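Local coordinates for transcriptional regulators (LACI-FAMILY TRANSCRIPTIONAL REGULATORY PROTEIN) (Corynebacterium glutamicum, PDB 3GYB), which probably acts as a LacI-family transcription factor that binds cis-regulatory DNA, at residues Asp115-Gly127 with Phe138-Asn152. Numbering follows the deposited sequence.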
ATOM      1  N   ASP A 115     -14.844 -22.502 -14.710  1.00 15.82           N
ATOM      2  CA  ASP A 115     -14.318 -22.989 -15.981  1.00 16.27           C
ATOM      3  C   ASP A 115     -12.996 -23.732 -15.787  1.00 16.67           C
ATOM      4  O   ASP A 115     -12.606 -24.534 -16.634  1.00 18.81           O
ATOM      5  CB  ASP A 115     -14.135 -21.841 -16.979  1.00 18.23           C
ATOM      6  CG  ASP A 115     -15.455 -21.331 -17.532  1.00 21.68           C
ATOM      7  OD1 ASP A 115     -16.448 -22.088 -17.496  1.00 24.19           O
ATOM      8  OD2 ASP A 115     -15.497 -20.180 -18.013  1.00 25.00           O
ATOM      9  N   LEU A 116     -12.307 -23.473 -14.676  1.00 16.25           N
ATOM     10  CA  LEU A 116     -11.043 -24.161 -14.400  1.00 15.10           C
ATOM     11  C   LEU A 116     -11.276 -25.544 -13.794  1.00 15.80           C
ATOM     12  O   LEU A 116     -10.326 -26.287 -13.533  1.00 16.83           O
ATOM     13  CB  LEU A 116     -10.159 -23.331 -13.461  1.00 16.15           C
ATOM     14  CG  LEU A 116      -9.418 -22.149 -14.087  1.00 15.64           C
ATOM     15  CD1 LEU A 116      -8.782 -21.295 -13.000  1.00 15.82           C
ATOM     16  CD2 LEU A 116      -8.354 -22.666 -15.043  1.00 17.30           C
ATOM     17  N   GLY A 117     -12.539 -25.885 -13.551  1.00 14.89           N
ATOM     18  CA  GLY A 117     -12.842 -27.195 -12.997  1.00 15.27           C
ATOM     19  C   GLY A 117     -13.095 -27.269 -11.502  1.00 15.61           C
ATOM     20  O   GLY A 117     -13.289 -28.358 -10.957  1.00 16.63           O
ATOM     21  N   HIS A 118     -13.095 -26.125 -10.829  1.00 14.54           N
ATOM     22  CA  HIS A 118     -13.338 -26.101  -9.390  1.00 14.04           C
ATOM     23  C   HIS A 118     -14.839 -26.115  -9.116  1.00 13.92           C
ATOM     24  O   HIS A 118     -15.608 -25.474  -9.830  1.00 15.98           O
ATOM     25  CB  HIS A 118     -12.729 -24.839  -8.771  1.00 13.95           C
ATOM     26  CG  HIS A 118     -11.236 -24.784  -8.847  1.00 11.63           C
ATOM     27  ND1 HIS A 118     -10.419 -25.409  -7.928  1.00 14.53           N
ATOM     28  CD2 HIS A 118     -10.411 -24.196  -9.747  1.00 14.52           C
ATOM     29  CE1 HIS A 118      -9.155 -25.207  -8.260  1.00 14.62           C
ATOM     30  NE2 HIS A 118      -9.123 -24.474  -9.359  1.00 13.90           N
ATOM     31  N   THR A 119     -15.254 -26.851  -8.087  1.00 13.93           N
ATOM     32  CA  THR A 119     -16.662 -26.902  -7.711  1.00 16.15           C
ATOM     33  C   THR A 119     -16.820 -26.456  -6.259  1.00 15.16           C
ATOM     34  O   THR A 119     -17.776 -25.761  -5.921  1.00 17.28           O
ATOM     35  CB  THR A 119     -17.260 -28.313  -7.899  1.00 16.71           C
ATOM     36  OG1 THR A 119     -16.408 -29.288  -7.291  1.00 19.99           O
ATOM     37  CG2 THR A 119     -17.419 -28.618  -9.383  1.00 18.56           C
ATOM     38  N   HIS A 120     -15.884 -26.858  -5.405  1.00 15.09           N
ATOM     39  CA  HIS A 120     -15.912 -26.450  -4.002  1.00 14.49           C
ATOM     40  C   HIS A 120     -15.181 -25.116  -3.925  1.00 14.22           C
ATOM     41  O   HIS A 120     -14.003 -25.042  -3.571  1.00 13.35           O
ATOM     42  CB  HIS A 120     -15.232 -27.504  -3.128  1.00 16.15           C
ATOM     43  CG  HIS A 120     -16.034 -28.760  -2.990  1.00 19.49           C
ATOM     44  ND1 HIS A 120     -17.247 -28.796  -2.336  1.00 20.30           N
ATOM     45  CD2 HIS A 120     -15.827 -30.011  -3.467  1.00 21.80           C
ATOM     46  CE1 HIS A 120     -17.755 -30.012  -2.420  1.00 23.27           C
ATOM     47  NE2 HIS A 120     -16.914 -30.769  -3.101  1.00 22.74           N
ATOM     48  N   ILE A 121     -15.910 -24.064  -4.275  1.00 14.62           N
ATOM     49  CA  ILE A 121     -15.383 -22.710  -4.312  1.00 13.43           C
ATOM     50  C   ILE A 121     -15.894 -21.889  -3.143  1.00 13.98           C
ATOM     51  O   ILE A 121     -17.081 -21.919  -2.821  1.00 14.05           O
ATOM     52  CB  ILE A 121     -15.803 -22.023  -5.627  1.00 14.44           C
ATOM     53  CG1 ILE A 121     -15.253 -22.820  -6.815  1.00 13.66           C
ATOM     54  CG2 ILE A 121     -15.318 -20.582  -5.648  1.00 13.79           C
ATOM     55  CD1 ILE A 121     -15.851 -22.433  -8.162  1.00 14.02           C
ATOM     56  N   ALA A 122     -14.990 -21.154  -2.506  1.00 12.93           N
ATOM     57  CA  ALA A 122     -15.377 -20.321  -1.375  1.00 12.72           C
ATOM     58  C   ALA A 122     -15.083 -18.854  -1.650  1.00 12.77           C
ATOM     59  O   ALA A 122     -14.184 -18.523  -2.425  1.00 12.12           O
ATOM     60  CB  ALA A 122     -14.648 -20.773  -0.121  1.00 14.37           C
ATOM     61  N   HIS A 123     -15.848 -17.982  -1.005  1.00 12.63           N
ATOM     62  CA  HIS A 123     -15.684 -16.540  -1.159  1.00 11.52           C
ATOM     63  C   HIS A 123     -15.341 -15.880   0.167  1.00 12.29           C
ATOM     64  O   HIS A 123     -15.986 -16.146   1.181  1.00 12.59           O
ATOM     65  CB  HIS A 123     -16.980 -15.922  -1.693  1.00 11.75           C
ATOM     66  CG  HIS A 123     -16.965 -14.424  -1.756  1.00 12.36           C
ATOM     67  ND1 HIS A 123     -16.111 -13.720  -2.579  1.00 11.85           N
ATOM     68  CD2 HIS A 123     -17.738 -13.498  -1.139  1.00 12.81           C
ATOM     69  CE1 HIS A 123     -16.363 -12.428  -2.471  1.00 11.49           C
ATOM     70  NE2 HIS A 123     -17.346 -12.266  -1.603  1.00 13.13           N
ATOM     71  N   LEU A 124     -14.309 -15.041   0.168  1.00 10.86           N
ATOM     72  CA  LEU A 124     -13.939 -14.307   1.375  1.00 12.97           C
ATOM     73  C   LEU A 124     -14.593 -12.947   1.205  1.00 13.61           C
ATOM     74  O   LEU A 124     -14.196 -12.166   0.345  1.00 15.08           O
ATOM     75  CB  LEU A 124     -12.420 -14.152   1.479  1.00 14.59           C
ATOM     76  CG  LEU A 124     -11.671 -15.445   1.777  1.00 15.70           C
ATOM     77  CD1 LEU A 124     -10.169 -15.193   1.761  1.00 16.64           C
ATOM     78  CD2 LEU A 124     -12.115 -15.970   3.137  1.00 18.72           C
ATOM     79  N   ARG A 125     -15.597 -12.656   2.020  1.00 15.64           N
ATOM     80  CA  ARG A 125     -16.304 -11.394   1.868  1.00 15.61           C
ATOM     81  C   ARG A 125     -15.834 -10.214   2.701  1.00 15.71           C
ATOM     82  O   ARG A 125     -15.097 -10.363   3.671  1.00 15.16           O
ATOM     83  CB  ARG A 125     -17.813 -11.609   2.075  1.00 21.97           C
ATOM     84  CG  ARG A 125     -18.207 -12.218   3.396  1.00 23.62           C
ATOM     85  CD  ARG A 125     -19.703 -12.570   3.423  1.00 24.24           C
ATOM     86  NE  ARG A 125     -20.560 -11.443   3.056  1.00 23.53           N
ATOM     87  CZ  ARG A 125     -21.884 -11.432   3.195  1.00 25.16           C
ATOM     88  NH1 ARG A 125     -22.511 -12.488   3.698  1.00 22.82           N
ATOM     89  NH2 ARG A 125     -22.582 -10.361   2.838  1.00 23.80           N
ATOM     90  N   VAL A 126     -16.278  -9.035   2.275  1.00 17.34           N
ATOM     91  CA  VAL A 126     -15.979  -7.760   2.914  1.00 19.30           C
ATOM     92  C   VAL A 126     -17.327  -7.060   3.105  1.00 20.10           C
ATOM     93  O   VAL A 126     -18.214  -7.183   2.262  1.00 18.83           O
ATOM     94  CB  VAL A 126     -15.064  -6.902   2.016  1.00 21.26           C
ATOM     95  CG1 VAL A 126     -14.871  -5.527   2.626  1.00 24.45           C
ATOM     96  CG2 VAL A 126     -13.721  -7.597   1.843  1.00 23.88           C
ATOM     97  N   GLY A 127     -17.477  -6.323   4.203  1.00 19.80           N
ATOM     98  CA  GLY A 127     -18.742  -5.662   4.485  1.00 22.06           C
ATOM     99  C   GLY A 127     -19.065  -4.345   3.800  1.00 23.13           C
ATOM    100  O   GLY A 127     -20.026  -3.674   4.179  1.00 25.82           O
ATOM    101  N   PHE A 138     -21.317 -13.469  -6.515  1.00 14.13           N
ATOM    102  CA  PHE A 138     -20.665 -14.757  -6.311  1.00 12.20           C
ATOM    103  C   PHE A 138     -21.734 -15.835  -6.119  1.00 13.23           C
ATOM    104  O   PHE A 138     -21.708 -16.879  -6.773  1.00 13.58           O
ATOM    105  CB  PHE A 138     -19.762 -14.710  -5.072  1.00 12.50           C
ATOM    106  CG  PHE A 138     -19.336 -16.066  -4.580  1.00 12.52           C
ATOM    107  CD1 PHE A 138     -18.448 -16.843  -5.317  1.00 13.09           C
ATOM    108  CD2 PHE A 138     -19.831 -16.572  -3.379  1.00 11.65           C
ATOM    109  CE1 PHE A 138     -18.055 -18.103  -4.867  1.00 12.44           C
ATOM    110  CE2 PHE A 138     -19.445 -17.835  -2.921  1.00 12.71           C
ATOM    111  CZ  PHE A 138     -18.555 -18.601  -3.664  1.00 12.28           C
ATOM    112  N   GLU A 139     -22.684 -15.573  -5.229  1.00 15.13           N
ATOM    113  CA  GLU A 139     -23.734 -16.546  -4.962  1.00 15.64           C
ATOM    114  C   GLU A 139     -24.610 -16.794  -6.178  1.00 17.43           C
ATOM    115  O   GLU A 139     -24.932 -17.940  -6.489  1.00 17.53           O
ATOM    116  CB  GLU A 139     -24.616 -16.100  -3.789  1.00 16.54           C
ATOM    117  CG  GLU A 139     -23.933 -16.137  -2.424  1.00 17.32           C
ATOM    118  CD  GLU A 139     -24.896 -16.488  -1.301  1.00 19.13           C
ATOM    119  OE1 GLU A 139     -26.055 -16.023  -1.342  1.00 20.70           O
ATOM    120  OE2 GLU A 139     -24.493 -17.219  -0.368  1.00 17.90           O
ATOM    121  N   ALA A 140     -25.002 -15.725  -6.862  1.00 18.43           N
ATOM    122  CA  ALA A 140     -25.860 -15.865  -8.037  1.00 17.81           C
ATOM    123  C   ALA A 140     -25.163 -16.649  -9.145  1.00 18.87           C
ATOM    124  O   ALA A 140     -25.779 -17.470  -9.827  1.00 19.08           O
ATOM    125  CB  ALA A 140     -26.275 -14.491  -8.555  1.00 18.05           C
ATOM    126  N   THR A 141     -23.874 -16.390  -9.332  1.00 17.08           N
ATOM    127  CA  THR A 141     -23.119 -17.083 -10.364  1.00 16.37           C
ATOM    128  C   THR A 141     -22.946 -18.552 -10.001  1.00 16.57           C
ATOM    129  O   THR A 141     -23.041 -19.417 -10.874  1.00 18.20           O
ATOM    130  CB  THR A 141     -21.745 -16.435 -10.566  1.00 15.22           C
ATOM    131  OG1 THR A 141     -21.930 -15.069 -10.954  1.00 16.42           O
ATOM    132  CG2 THR A 141     -20.954 -17.168 -11.648  1.00 15.75           C
HETATM  133  N   MSE A 142     -22.674 -18.837  -8.730  1.00 16.34           N
HETATM  134  CA  MSE A 142     -22.521 -20.225  -8.312  1.00 16.77           C
HETATM  135  C   MSE A 142     -23.831 -20.984  -8.557  1.00 17.18           C
HETATM  136  O   MSE A 142     -23.825 -22.053  -9.150  1.00 17.92           O
HETATM  137  CB  MSE A 142     -22.146 -20.311  -6.823  1.00 17.20           C
HETATM  138  CG  MSE A 142     -20.708 -19.907  -6.513  1.00 16.82           C
HETATM  139 SE   MSE A 142     -19.358 -21.127  -7.188  1.00 22.77          SE
HETATM  140  CE  MSE A 142     -19.610 -22.594  -5.949  1.00 20.08           C
ATOM    141  N   ARG A 143     -24.951 -20.413  -8.116  1.00 17.26           N
ATOM    142  CA  ARG A 143     -26.250 -21.060  -8.309  1.00 16.84           C
ATOM    143  C   ARG A 143     -26.660 -21.146  -9.775  1.00 17.99           C
ATOM    144  O   ARG A 143     -27.358 -22.074 -10.178  1.00 18.15           O
ATOM    145  CB  ARG A 143     -27.331 -20.333  -7.509  1.00 18.15           C
ATOM    146  CG  ARG A 143     -27.125 -20.431  -6.010  1.00 17.82           C
ATOM    147  CD  ARG A 143     -28.391 -20.101  -5.240  1.00 22.34           C
ATOM    148  NE  ARG A 143     -28.183 -20.296  -3.809  1.00 22.88           N
ATOM    149  CZ  ARG A 143     -27.652 -19.388  -2.998  1.00 23.65           C
ATOM    150  NH1 ARG A 143     -27.281 -18.208  -3.471  1.00 25.40           N
ATOM    151  NH2 ARG A 143     -27.469 -19.673  -1.715  1.00 22.72           N
ATOM    152  N   ALA A 144     -26.234 -20.178 -10.575  1.00 17.19           N
ATOM    153  CA  ALA A 144     -26.570 -20.204 -11.994  1.00 18.22           C
ATOM    154  C   ALA A 144     -25.939 -21.439 -12.628  1.00 17.99           C
ATOM    155  O   ALA A 144     -26.492 -22.027 -13.556  1.00 18.39           O
ATOM    156  CB  ALA A 144     -26.058 -18.950 -12.682  1.00 17.78           C
ATOM    157  N   HIS A 145     -24.775 -21.824 -12.110  1.00 17.84           N
ATOM    158  CA  HIS A 145     -24.037 -22.976 -12.608  1.00 17.32           C
ATOM    159  C   HIS A 145     -24.285 -24.263 -11.828  1.00 18.47           C
ATOM    160  O   HIS A 145     -23.533 -25.235 -11.965  1.00 19.02           O
ATOM    161  CB  HIS A 145     -22.545 -22.643 -12.637  1.00 18.09           C
ATOM    162  CG  HIS A 145     -22.189 -21.602 -13.651  1.00 20.55           C
ATOM    163  ND1 HIS A 145     -22.092 -21.879 -14.997  1.00 22.84           N
ATOM    164  CD2 HIS A 145     -21.962 -20.273 -13.524  1.00 20.10           C
ATOM    165  CE1 HIS A 145     -21.819 -20.766 -15.656  1.00 22.62           C
ATOM    166  NE2 HIS A 145     -21.736 -19.777 -14.784  1.00 24.03           N
ATOM    167  N   GLY A 146     -25.340 -24.260 -11.014  1.00 17.88           N
ATOM    168  CA  GLY A 146     -25.713 -25.435 -10.239  1.00 18.49           C
ATOM    169  C   GLY A 146     -24.830 -25.792  -9.061  1.00 18.25           C
ATOM    170  O   GLY A 146     -24.823 -26.940  -8.608  1.00 19.03           O
ATOM    171  N   LEU A 147     -24.091 -24.810  -8.556  1.00 16.93           N
ATOM    172  CA  LEU A 147     -23.199 -25.035  -7.428  1.00 16.42           C
ATOM    173  C   LEU A 147     -23.692 -24.280  -6.205  1.00 16.51           C
ATOM    174  O   LEU A 147     -24.266 -23.192  -6.319  1.00 16.73           O
ATOM    175  CB  LEU A 147     -21.778 -24.575  -7.779  1.00 15.78           C
ATOM    176  CG  LEU A 147     -21.124 -25.274  -8.974  1.00 16.05           C
ATOM    177  CD1 LEU A 147     -19.772 -24.638  -9.270  1.00 15.95           C
ATOM    178  CD2 LEU A 147     -20.966 -26.758  -8.673  1.00 16.80           C
ATOM    179  N   GLU A 148     -23.473 -24.866  -5.035  1.00 18.03           N
ATOM    180  CA  GLU A 148     -23.882 -24.240  -3.787  1.00 18.32           C
ATOM    181  C   GLU A 148     -22.738 -23.343  -3.335  1.00 18.14           C
ATOM    182  O   GLU A 148     -21.623 -23.815  -3.107  1.00 17.26           O
ATOM    183  CB  GLU A 148     -24.166 -25.298  -2.718  1.00 22.41           C
ATOM    184  CG  GLU A 148     -24.679 -24.713  -1.404  1.00 26.18           C
ATOM    185  CD  GLU A 148     -26.028 -24.022  -1.551  1.00 29.23           C
ATOM    186  OE1 GLU A 148     -26.390 -23.223  -0.662  1.00 31.31           O
ATOM    187  OE2 GLU A 148     -26.734 -24.284  -2.550  1.00 30.96           O
ATOM    188  N   PRO A 149     -22.999 -22.037  -3.204  1.00 16.33           N
ATOM    189  CA  PRO A 149     -21.940 -21.120  -2.777  1.00 16.19           C
ATOM    190  C   PRO A 149     -21.553 -21.292  -1.314  1.00 16.96           C
ATOM    191  O   PRO A 149     -22.353 -21.742  -0.491  1.00 16.85           O
ATOM    192  CB  PRO A 149     -22.543 -19.747  -3.059  1.00 16.92           C
ATOM    193  CG  PRO A 149     -24.006 -19.977  -2.786  1.00 17.04           C
ATOM    194  CD  PRO A 149     -24.255 -21.310  -3.468  1.00 15.80           C
ATOM    195  N   LEU A 150     -20.310 -20.941  -1.005  1.00 16.57           N
ATOM    196  CA  LEU A 150     -19.794 -21.012   0.351  1.00 15.51           C
ATOM    197  C   LEU A 150     -19.003 -19.738   0.591  1.00 15.48           C
ATOM    198  O   LEU A 150     -18.162 -19.368  -0.225  1.00 14.25           O
ATOM    199  CB  LEU A 150     -18.874 -22.221   0.525  1.00 16.42           C
ATOM    200  CG  LEU A 150     -18.133 -22.305   1.863  1.00 16.73           C
ATOM    201  CD1 LEU A 150     -19.123 -22.461   3.009  1.00 18.82           C
ATOM    202  CD2 LEU A 150     -17.175 -23.483   1.833  1.00 18.36           C
ATOM    203  N   SER A 151     -19.285 -19.065   1.702  1.00 15.31           N
ATOM    204  CA  SER A 151     -18.589 -17.830   2.048  1.00 16.79           C
ATOM    205  C   SER A 151     -18.433 -17.764   3.556  1.00 18.31           C
ATOM    206  O   SER A 151     -19.144 -18.456   4.291  1.00 18.50           O
ATOM    207  CB  SER A 151     -19.392 -16.604   1.591  1.00 16.11           C
ATOM    208  OG  SER A 151     -19.660 -16.635   0.202  1.00 20.25           O
ATOM    209  N   ASN A 152     -17.500 -16.939   4.019  1.00 18.70           N
ATOM    210  CA  ASN A 152     -17.319 -16.773   5.452  1.00 21.89           C
ATOM    211  C   ASN A 152     -18.359 -15.729   5.871  1.00 23.58           C
ATOM    212  O   ASN A 152     -19.066 -15.189   5.022  1.00 25.33           O
ATOM    213  CB  ASN A 152     -15.880 -16.331   5.772  1.00 18.82           C
ATOM    214  CG  ASN A 152     -15.504 -15.006   5.138  1.00 16.72           C
ATOM    215  OD1 ASN A 152     -15.933 -14.686   4.034  1.00 15.19           O
ATOM    216  ND2 ASN A 152     -14.672 -14.232   5.836  1.00 16.12           N
TER
HETATM  217  O   HOH W   1     -18.755 -24.110  -2.790  1.00 18.08           O
HETATM  218  O   HOH W   2     -13.057 -12.265   4.545  1.00 19.54           O
HETATM  219  O   HOH W   3     -21.706 -14.917   4.751  1.00 31.84           O
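In the beta-alpha-beta unit made by strand 121-124, helix 129-144 and the edge strand 150-151, His123 pairs in parallel with Ser151 while its side chain lies under the helix. His123 N donates a hydrogen bond to Leu150 O (2.8 Å), and Asn152 N returns a weak hydrogen bond to His123 O. Phe138 comes off the helix with its CG trans to the backbone N (chi1 165°) and lays one ring face over His123 CB, a CH-pi contact 3.4 Å from CB to the Phe138 ring centroid; Met142 CG lies over the opposite face. The imidazole is slid well aside from the Phe138 ring, their planes 25° apart, and its ND1 is hydrogen-bonded to Phe181 O on the neighbouring strand 179-182. Such a right-handed crossover is the repeating element of periplasmic-binding-protein-like domains; here Ile121 CG2 meets Phe138 CE1 at 3.8 Å and the doubly bent selenomethionine Met142 brings CE to within 3.9 Å of Ile121 CB. Beyond the paired strands, Asn152 OD1 accepts a nearly straight hydrogen bond (165°) from Arg125 N (2.9 Å), in its carbonyl plane and on a lone pair. Water 3 joins Arg125 NH1 to Asn152 O, while water 1 donates to both Ile121 O and Glu148 O.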